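Local coordinates for MobB protein homolog (Geobacillus stearothermophilus, PDB 1XJC) that is of unknown function but, as a MobB homolog of the P-loop NTPase class, probably binds nucleotide and assists molybdenum cofactor biosynthesis, at residues A[6-17]-A[102-113]. Sequence-based numbering, arbitrary orientation.
Sequences VWQVVGYKHSGK and VEGYKQERHPKV
Lys112 NZ, alongside the Gln8 side chain, donates to three backbone carbonyls: Glu108 O at 2.7 Å, His110 O at 3.1 Å and, outside that loop, Ala129 O. The lysine chain, bent at chi3 and chi4 (61° and 72°), brings its ammonium back to the loop that precedes its own strand. The side chain of Gln8 points the same way, its amide lodged within the 104-110 loop. Strand 6-10 lies between parallel strands 99-103 and 112-116; Val9 N bonds Val102 O at 2.6 Å, and Val10 N meets Val113 O at 3.0 Å. At the start of the strand, Pro111 CG sits over one face of the Trp7 indole, 3.7 Å from the centroid of its five-membered ring. An alanine in place of Trp7 would probably strip Pro111 of this CH-pi partner and open a gap beside the proline. Val6 CG1 lies over a face of the His110 imidazole, offset toward its rim, in a second CH-pi contact. Toward the putative Walker A loop, the Lys17 and Glu103 side chains cross at about a right angle, CD 3.3 Å from Glu103 OE2, while Lys17 NZ donates to Gly11 O. Backbone bonds on both edges thus hold the strand leading into the probable phosphate-binding loop.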
ATOM      1  N   VAL A   6      -4.386  -8.191  -1.067  1.00 28.95           N
ATOM      2  CA  VAL A   6      -3.321  -7.227  -1.354  1.00 25.74           C
ATOM      3  C   VAL A   6      -3.857  -5.875  -1.798  1.00 24.70           C
ATOM      4  O   VAL A   6      -4.686  -5.814  -2.691  1.00 24.88           O
ATOM      5  CB  VAL A   6      -2.410  -7.742  -2.493  1.00 25.04           C
ATOM      6  CG1 VAL A   6      -1.260  -6.747  -2.748  1.00 23.71           C
ATOM      7  CG2 VAL A   6      -1.878  -9.142  -2.143  1.00 23.09           C
ATOM      8  N   TRP A   7      -3.377  -4.798  -1.179  1.00 22.99           N
ATOM      9  CA  TRP A   7      -3.792  -3.450  -1.555  1.00 21.37           C
ATOM     10  C   TRP A   7      -2.563  -2.585  -1.793  1.00 20.70           C
ATOM     11  O   TRP A   7      -1.568  -2.712  -1.091  1.00 20.77           O
ATOM     12  CB  TRP A   7      -4.646  -2.798  -0.459  1.00 20.95           C
ATOM     13  CG  TRP A   7      -6.071  -3.270  -0.448  1.00 21.89           C
ATOM     14  CD1 TRP A   7      -6.526  -4.495  -0.064  1.00 21.30           C
ATOM     15  CD2 TRP A   7      -7.222  -2.518  -0.860  1.00 21.23           C
ATOM     16  NE1 TRP A   7      -7.896  -4.557  -0.213  1.00 22.94           N
ATOM     17  CE2 TRP A   7      -8.347  -3.357  -0.699  1.00 22.19           C
ATOM     18  CE3 TRP A   7      -7.407  -1.218  -1.349  1.00 20.92           C
ATOM     19  CZ2 TRP A   7      -9.651  -2.936  -1.012  1.00 22.42           C
ATOM     20  CZ3 TRP A   7      -8.701  -0.795  -1.662  1.00 21.92           C
ATOM     21  CH2 TRP A   7      -9.807  -1.656  -1.493  1.00 22.75           C
ATOM     22  N   GLN A   8      -2.643  -1.688  -2.768  1.00 18.98           N
ATOM     23  CA  GLN A   8      -1.521  -0.826  -3.063  1.00 19.00           C
ATOM     24  C   GLN A   8      -1.751   0.626  -2.676  1.00 19.27           C
ATOM     25  O   GLN A   8      -2.877   1.139  -2.698  1.00 19.47           O
ATOM     26  CB  GLN A   8      -1.195  -0.881  -4.547  1.00 19.89           C
ATOM     27  CG  GLN A   8      -0.581  -2.176  -5.011  1.00 22.00           C
ATOM     28  CD  GLN A   8      -0.383  -2.195  -6.504  1.00 21.38           C
ATOM     29  OE1 GLN A   8       0.507  -1.513  -7.037  1.00 24.91           O
ATOM     30  NE2 GLN A   8      -1.218  -2.960  -7.202  1.00 20.59           N
ATOM     31  N   VAL A   9      -0.658   1.286  -2.330  1.00 19.22           N
ATOM     32  CA  VAL A   9      -0.676   2.693  -1.975  1.00 18.67           C
ATOM     33  C   VAL A   9       0.304   3.309  -2.963  1.00 19.85           C
ATOM     34  O   VAL A   9       1.498   2.988  -2.949  1.00 20.07           O
ATOM     35  CB  VAL A   9      -0.203   2.911  -0.522  1.00 18.21           C
ATOM     36  CG1 VAL A   9       0.007   4.419  -0.261  1.00 16.79           C
ATOM     37  CG2 VAL A   9      -1.246   2.335   0.456  1.00 16.39           C
ATOM     38  N   VAL A  10      -0.200   4.158  -3.855  1.00 20.99           N
ATOM     39  CA  VAL A  10       0.655   4.787  -4.860  1.00 21.87           C
ATOM     40  C   VAL A  10       0.620   6.312  -4.798  1.00 22.42           C
ATOM     41  O   VAL A  10      -0.411   6.915  -4.460  1.00 22.98           O
ATOM     42  CB  VAL A  10       0.256   4.339  -6.295  1.00 22.33           C
ATOM     43  CG1 VAL A  10       0.409   2.827  -6.421  1.00 22.47           C
ATOM     44  CG2 VAL A  10      -1.196   4.744  -6.596  1.00 24.00           C
ATOM     45  N   GLY A  11       1.751   6.930  -5.131  1.00 22.17           N
ATOM     46  CA  GLY A  11       1.848   8.375  -5.116  1.00 21.90           C
ATOM     47  C   GLY A  11       3.297   8.828  -5.186  1.00 22.90           C
ATOM     48  O   GLY A  11       4.227   8.044  -4.930  1.00 22.54           O
ATOM     49  N   TYR A  12       3.492  10.097  -5.528  1.00 22.99           N
ATOM     50  CA  TYR A  12       4.829  10.658  -5.636  1.00 23.56           C
ATOM     51  C   TYR A  12       5.387  11.019  -4.259  1.00 23.44           C
ATOM     52  O   TYR A  12       4.722  10.822  -3.233  1.00 21.51           O
ATOM     53  CB  TYR A  12       4.781  11.868  -6.569  1.00 24.55           C
ATOM     54  CG  TYR A  12       4.393  11.476  -7.988  1.00 28.00           C
ATOM     55  CD1 TYR A  12       5.219  10.640  -8.745  1.00 29.97           C
ATOM     56  CD2 TYR A  12       3.183  11.895  -8.555  1.00 28.02           C
ATOM     57  CE1 TYR A  12       4.850  10.230 -10.031  1.00 31.57           C
ATOM     58  CE2 TYR A  12       2.805  11.492  -9.836  1.00 29.09           C
ATOM     59  CZ  TYR A  12       3.642  10.661 -10.569  1.00 30.90           C
ATOM     60  OH  TYR A  12       3.295  10.264 -11.842  1.00 32.90           O
ATOM     61  N   LYS A  13       6.616  11.526  -4.241  1.00 25.14           N
ATOM     62  CA  LYS A  13       7.285  11.914  -2.993  1.00 26.50           C
ATOM     63  C   LYS A  13       6.452  12.912  -2.187  1.00 24.99           C
ATOM     64  O   LYS A  13       5.883  13.837  -2.753  1.00 23.84           O
ATOM     65  CB  LYS A  13       8.666  12.516  -3.306  1.00 28.84           C
ATOM     66  CG  LYS A  13       9.296  13.278  -2.142  1.00 35.50           C
ATOM     67  CD  LYS A  13      10.805  13.101  -2.070  1.00 39.59           C
ATOM     68  CE  LYS A  13      11.158  11.692  -1.591  1.00 43.83           C
ATOM     69  NZ  LYS A  13      12.636  11.497  -1.456  1.00 47.13           N
ATOM     70  N   HIS A  14       6.369  12.692  -0.875  1.00 24.67           N
ATOM     71  CA  HIS A  14       5.617  13.570   0.038  1.00 23.53           C
ATOM     72  C   HIS A  14       4.140  13.716  -0.328  1.00 23.11           C
ATOM     73  O   HIS A  14       3.522  14.727  -0.010  1.00 24.86           O
ATOM     74  CB  HIS A  14       6.264  14.967   0.084  1.00 23.38           C
ATOM     75  CG  HIS A  14       7.729  14.946   0.410  1.00 25.38           C
ATOM     76  ND1 HIS A  14       8.600  15.932  -0.003  1.00 28.63           N
ATOM     77  CD2 HIS A  14       8.472  14.073   1.133  1.00 26.42           C
ATOM     78  CE1 HIS A  14       9.814  15.670   0.455  1.00 27.27           C
ATOM     79  NE2 HIS A  14       9.763  14.549   1.148  1.00 25.56           N
ATOM     80  N   SER A  15       3.575  12.719  -1.004  1.00 22.27           N
ATOM     81  CA  SER A  15       2.166  12.767  -1.370  1.00 20.92           C
ATOM     82  C   SER A  15       1.270  12.439  -0.169  1.00 21.82           C
ATOM     83  O   SER A  15       0.081  12.776  -0.159  1.00 22.72           O
ATOM     84  CB  SER A  15       1.895  11.769  -2.494  1.00 20.60           C
ATOM     85  OG  SER A  15       2.248  10.448  -2.113  1.00 18.80           O
ATOM     86  N   GLY A  16       1.848  11.784   0.837  1.00 21.42           N
ATOM     87  CA  GLY A  16       1.100  11.389   2.024  1.00 19.99           C
ATOM     88  C   GLY A  16       1.014   9.872   2.202  1.00 20.66           C
ATOM     89  O   GLY A  16       0.360   9.372   3.135  1.00 19.61           O
ATOM     90  N   LYS A  17       1.677   9.117   1.326  1.00 21.72           N
ATOM     91  CA  LYS A  17       1.634   7.667   1.448  1.00 23.12           C
ATOM     92  C   LYS A  17       2.211   7.142   2.766  1.00 22.54           C
ATOM     93  O   LYS A  17       1.770   6.101   3.246  1.00 22.26           O
ATOM     94  CB  LYS A  17       2.302   6.990   0.236  1.00 25.24           C
ATOM     95  CG  LYS A  17       3.613   7.563  -0.180  1.00 29.42           C
ATOM     96  CD  LYS A  17       4.028   7.057  -1.563  1.00 32.06           C
ATOM     97  CE  LYS A  17       5.397   7.587  -1.931  1.00 33.51           C
ATOM     98  NZ  LYS A  17       5.836   7.055  -3.248  1.00 36.65           N
ATOM     99  N   VAL A 102       0.985  -2.734  -0.121  1.00 19.18           N
ATOM    100  CA  VAL A 102       2.093  -2.527  -1.028  1.00 19.77           C
ATOM    101  C   VAL A 102       2.227  -1.069  -1.429  1.00 20.63           C
ATOM    102  O   VAL A 102       1.285  -0.479  -1.976  1.00 20.32           O
ATOM    103  CB  VAL A 102       1.878  -3.367  -2.309  1.00 19.54           C
ATOM    104  CG1 VAL A 102       2.964  -3.067  -3.319  1.00 19.61           C
ATOM    105  CG2 VAL A 102       1.826  -4.856  -1.955  1.00 18.11           C
ATOM    106  N   GLU A 103       3.398  -0.493  -1.166  1.00 21.46           N
ATOM    107  CA  GLU A 103       3.658   0.888  -1.530  1.00 23.15           C
ATOM    108  C   GLU A 103       4.448   0.917  -2.844  1.00 23.97           C
ATOM    109  O   GLU A 103       5.599   0.483  -2.896  1.00 25.24           O
ATOM    110  CB  GLU A 103       4.448   1.576  -0.418  1.00 24.96           C
ATOM    111  CG  GLU A 103       4.290   3.085  -0.405  1.00 28.69           C
ATOM    112  CD  GLU A 103       5.202   3.779   0.589  1.00 30.30           C
ATOM    113  OE1 GLU A 103       5.362   3.302   1.732  1.00 31.88           O
ATOM    114  OE2 GLU A 103       5.753   4.825   0.224  1.00 34.78           O
ATOM    115  N   GLY A 104       3.826   1.405  -3.916  1.00 24.31           N
ATOM    116  CA  GLY A 104       4.498   1.458  -5.202  1.00 23.97           C
ATOM    117  C   GLY A 104       4.046   0.360  -6.159  1.00 24.31           C
ATOM    118  O   GLY A 104       2.925  -0.135  -6.039  1.00 23.14           O
ATOM    119  N   TYR A 105       4.915  -0.017  -7.102  1.00 24.96           N
ATOM    120  CA  TYR A 105       4.613  -1.060  -8.099  1.00 25.57           C
ATOM    121  C   TYR A 105       3.317  -0.677  -8.823  1.00 26.48           C
ATOM    122  O   TYR A 105       2.457  -1.534  -9.095  1.00 25.52           O
ATOM    123  CB  TYR A 105       4.424  -2.415  -7.406  1.00 26.02           C
ATOM    124  CG  TYR A 105       5.619  -2.873  -6.592  1.00 27.01           C
ATOM    125  CD1 TYR A 105       6.686  -3.551  -7.189  1.00 27.46           C
ATOM    126  CD2 TYR A 105       5.700  -2.587  -5.235  1.00 28.12           C
ATOM    127  CE1 TYR A 105       7.812  -3.925  -6.435  1.00 28.45           C
ATOM    128  CE2 TYR A 105       6.804  -2.953  -4.483  1.00 30.17           C
ATOM    129  CZ  TYR A 105       7.859  -3.619  -5.085  1.00 30.68           C
ATOM    130  OH  TYR A 105       8.957  -3.944  -4.316  1.00 33.01           O
ATOM    131  N   LYS A 106       3.198   0.610  -9.146  1.00 26.63           N
ATOM    132  CA  LYS A 106       1.999   1.160  -9.779  1.00 26.64           C
ATOM    133  C   LYS A 106       1.465   0.440 -11.007  1.00 25.87           C
ATOM    134  O   LYS A 106       0.285   0.581 -11.337  1.00 25.63           O
ATOM    135  CB  LYS A 106       2.200   2.650 -10.104  1.00 27.43           C
ATOM    136  CG  LYS A 106       3.149   2.931 -11.262  1.00 31.62           C
ATOM    137  CD  LYS A 106       3.280   4.438 -11.540  1.00 34.86           C
ATOM    138  CE  LYS A 106       4.267   4.692 -12.686  1.00 38.89           C
ATOM    139  NZ  LYS A 106       4.456   6.150 -13.013  1.00 42.40           N
ATOM    140  N   GLN A 107       2.304  -0.331 -11.692  1.00 25.78           N
ATOM    141  CA  GLN A 107       1.831  -1.056 -12.863  1.00 25.60           C
ATOM    142  C   GLN A 107       1.056  -2.315 -12.454  1.00 25.55           C
ATOM    143  O   GLN A 107       0.307  -2.878 -13.261  1.00 24.70           O
ATOM    144  CB  GLN A 107       3.007  -1.445 -13.791  1.00 26.14           C
ATOM    145  CG  GLN A 107       3.905  -2.597 -13.301  1.00 27.20           C
ATOM    146  CD  GLN A 107       4.873  -2.173 -12.199  1.00 28.02           C
ATOM    147  OE1 GLN A 107       4.950  -1.000 -11.845  1.00 29.20           O
ATOM    148  NE2 GLN A 107       5.630  -3.131 -11.668  1.00 28.98           N
ATOM    149  N   GLU A 108       1.225  -2.769 -11.211  1.00 25.84           N
ATOM    150  CA  GLU A 108       0.504  -3.971 -10.776  1.00 26.82           C
ATOM    151  C   GLU A 108      -0.976  -3.635 -10.688  1.00 27.00           C
ATOM    152  O   GLU A 108      -1.338  -2.465 -10.555  1.00 27.29           O
ATOM    153  CB  GLU A 108       1.043  -4.485  -9.433  1.00 28.61           C
ATOM    154  CG  GLU A 108       2.469  -4.983  -9.524  1.00 30.18           C
ATOM    155  CD  GLU A 108       2.603  -6.102 -10.529  1.00 33.05           C
ATOM    156  OE1 GLU A 108       2.007  -7.172 -10.327  1.00 34.48           O
ATOM    157  OE2 GLU A 108       3.296  -5.910 -11.544  1.00 36.73           O
ATOM    158  N   ARG A 109      -1.832  -4.650 -10.734  1.00 27.31           N
ATOM    159  CA  ARG A 109      -3.268  -4.396 -10.760  1.00 28.34           C
ATOM    160  C   ARG A 109      -4.127  -4.674  -9.517  1.00 26.85           C
ATOM    161  O   ARG A 109      -5.334  -4.902  -9.637  1.00 26.34           O
ATOM    162  CB  ARG A 109      -3.851  -5.122 -11.980  1.00 31.85           C
ATOM    163  CG  ARG A 109      -3.208  -4.670 -13.304  1.00 36.99           C
ATOM    164  CD  ARG A 109      -3.684  -5.502 -14.488  1.00 42.25           C
ATOM    165  NE  ARG A 109      -5.103  -5.297 -14.763  1.00 47.69           N
ATOM    166  CZ  ARG A 109      -5.590  -4.261 -15.439  1.00 50.71           C
ATOM    167  NH1 ARG A 109      -4.768  -3.335 -15.921  1.00 51.91           N
ATOM    168  NH2 ARG A 109      -6.898  -4.142 -15.622  1.00 51.99           N
ATOM    169  N   HIS A 110      -3.513  -4.635  -8.335  1.00 24.85           N
ATOM    170  CA  HIS A 110      -4.233  -4.860  -7.078  1.00 23.28           C
ATOM    171  C   HIS A 110      -5.062  -3.604  -6.766  1.00 22.15           C
ATOM    172  O   HIS A 110      -4.747  -2.521  -7.248  1.00 22.55           O
ATOM    173  CB  HIS A 110      -3.216  -5.121  -5.953  1.00 23.67           C
ATOM    174  CG  HIS A 110      -2.286  -6.266  -6.242  1.00 25.89           C
ATOM    175  ND1 HIS A 110      -2.702  -7.585  -6.242  1.00 25.45           N
ATOM    176  CD2 HIS A 110      -0.977  -6.283  -6.603  1.00 24.54           C
ATOM    177  CE1 HIS A 110      -1.690  -8.362  -6.591  1.00 25.49           C
ATOM    178  NE2 HIS A 110      -0.634  -7.598  -6.816  1.00 24.68           N
ATOM    179  N   PRO A 111      -6.141  -3.730  -5.979  1.00 20.82           N
ATOM    180  CA  PRO A 111      -6.906  -2.506  -5.699  1.00 19.96           C
ATOM    181  C   PRO A 111      -5.968  -1.494  -5.051  1.00 18.83           C
ATOM    182  O   PRO A 111      -5.162  -1.851  -4.193  1.00 18.28           O
ATOM    183  CB  PRO A 111      -8.015  -2.988  -4.758  1.00 19.09           C
ATOM    184  CG  PRO A 111      -7.420  -4.217  -4.119  1.00 19.40           C
ATOM    185  CD  PRO A 111      -6.739  -4.888  -5.300  1.00 19.82           C
ATOM    186  N   LYS A 112      -6.063  -0.240  -5.466  1.00 18.67           N
ATOM    187  CA  LYS A 112      -5.158   0.764  -4.931  1.00 19.43           C
ATOM    188  C   LYS A 112      -5.746   2.091  -4.504  1.00 19.61           C
ATOM    189  O   LYS A 112      -6.817   2.529  -4.977  1.00 19.11           O
ATOM    190  CB  LYS A 112      -4.040   1.033  -5.944  1.00 19.64           C
ATOM    191  CG  LYS A 112      -4.516   1.309  -7.370  1.00 19.32           C
ATOM    192  CD  LYS A 112      -3.333   1.547  -8.333  1.00 17.39           C
ATOM    193  CE  LYS A 112      -2.394   0.326  -8.433  1.00 17.43           C
ATOM    194  NZ  LYS A 112      -2.946  -0.867  -9.175  1.00 16.52           N
ATOM    195  N   VAL A 113      -5.039   2.722  -3.579  1.00 19.04           N
ATOM    196  CA  VAL A 113      -5.421   4.035  -3.108  1.00 18.65           C
ATOM    197  C   VAL A 113      -4.367   4.958  -3.721  1.00 19.35           C
ATOM    198  O   VAL A 113      -3.169   4.699  -3.619  1.00 17.68           O
ATOM    199  CB  VAL A 113      -5.362   4.135  -1.577  1.00 18.18           C
ATOM    200  CG1 VAL A 113      -5.667   5.594  -1.148  1.00 15.68           C
ATOM    201  CG2 VAL A 113      -6.362   3.142  -0.950  1.00 16.36           C
TER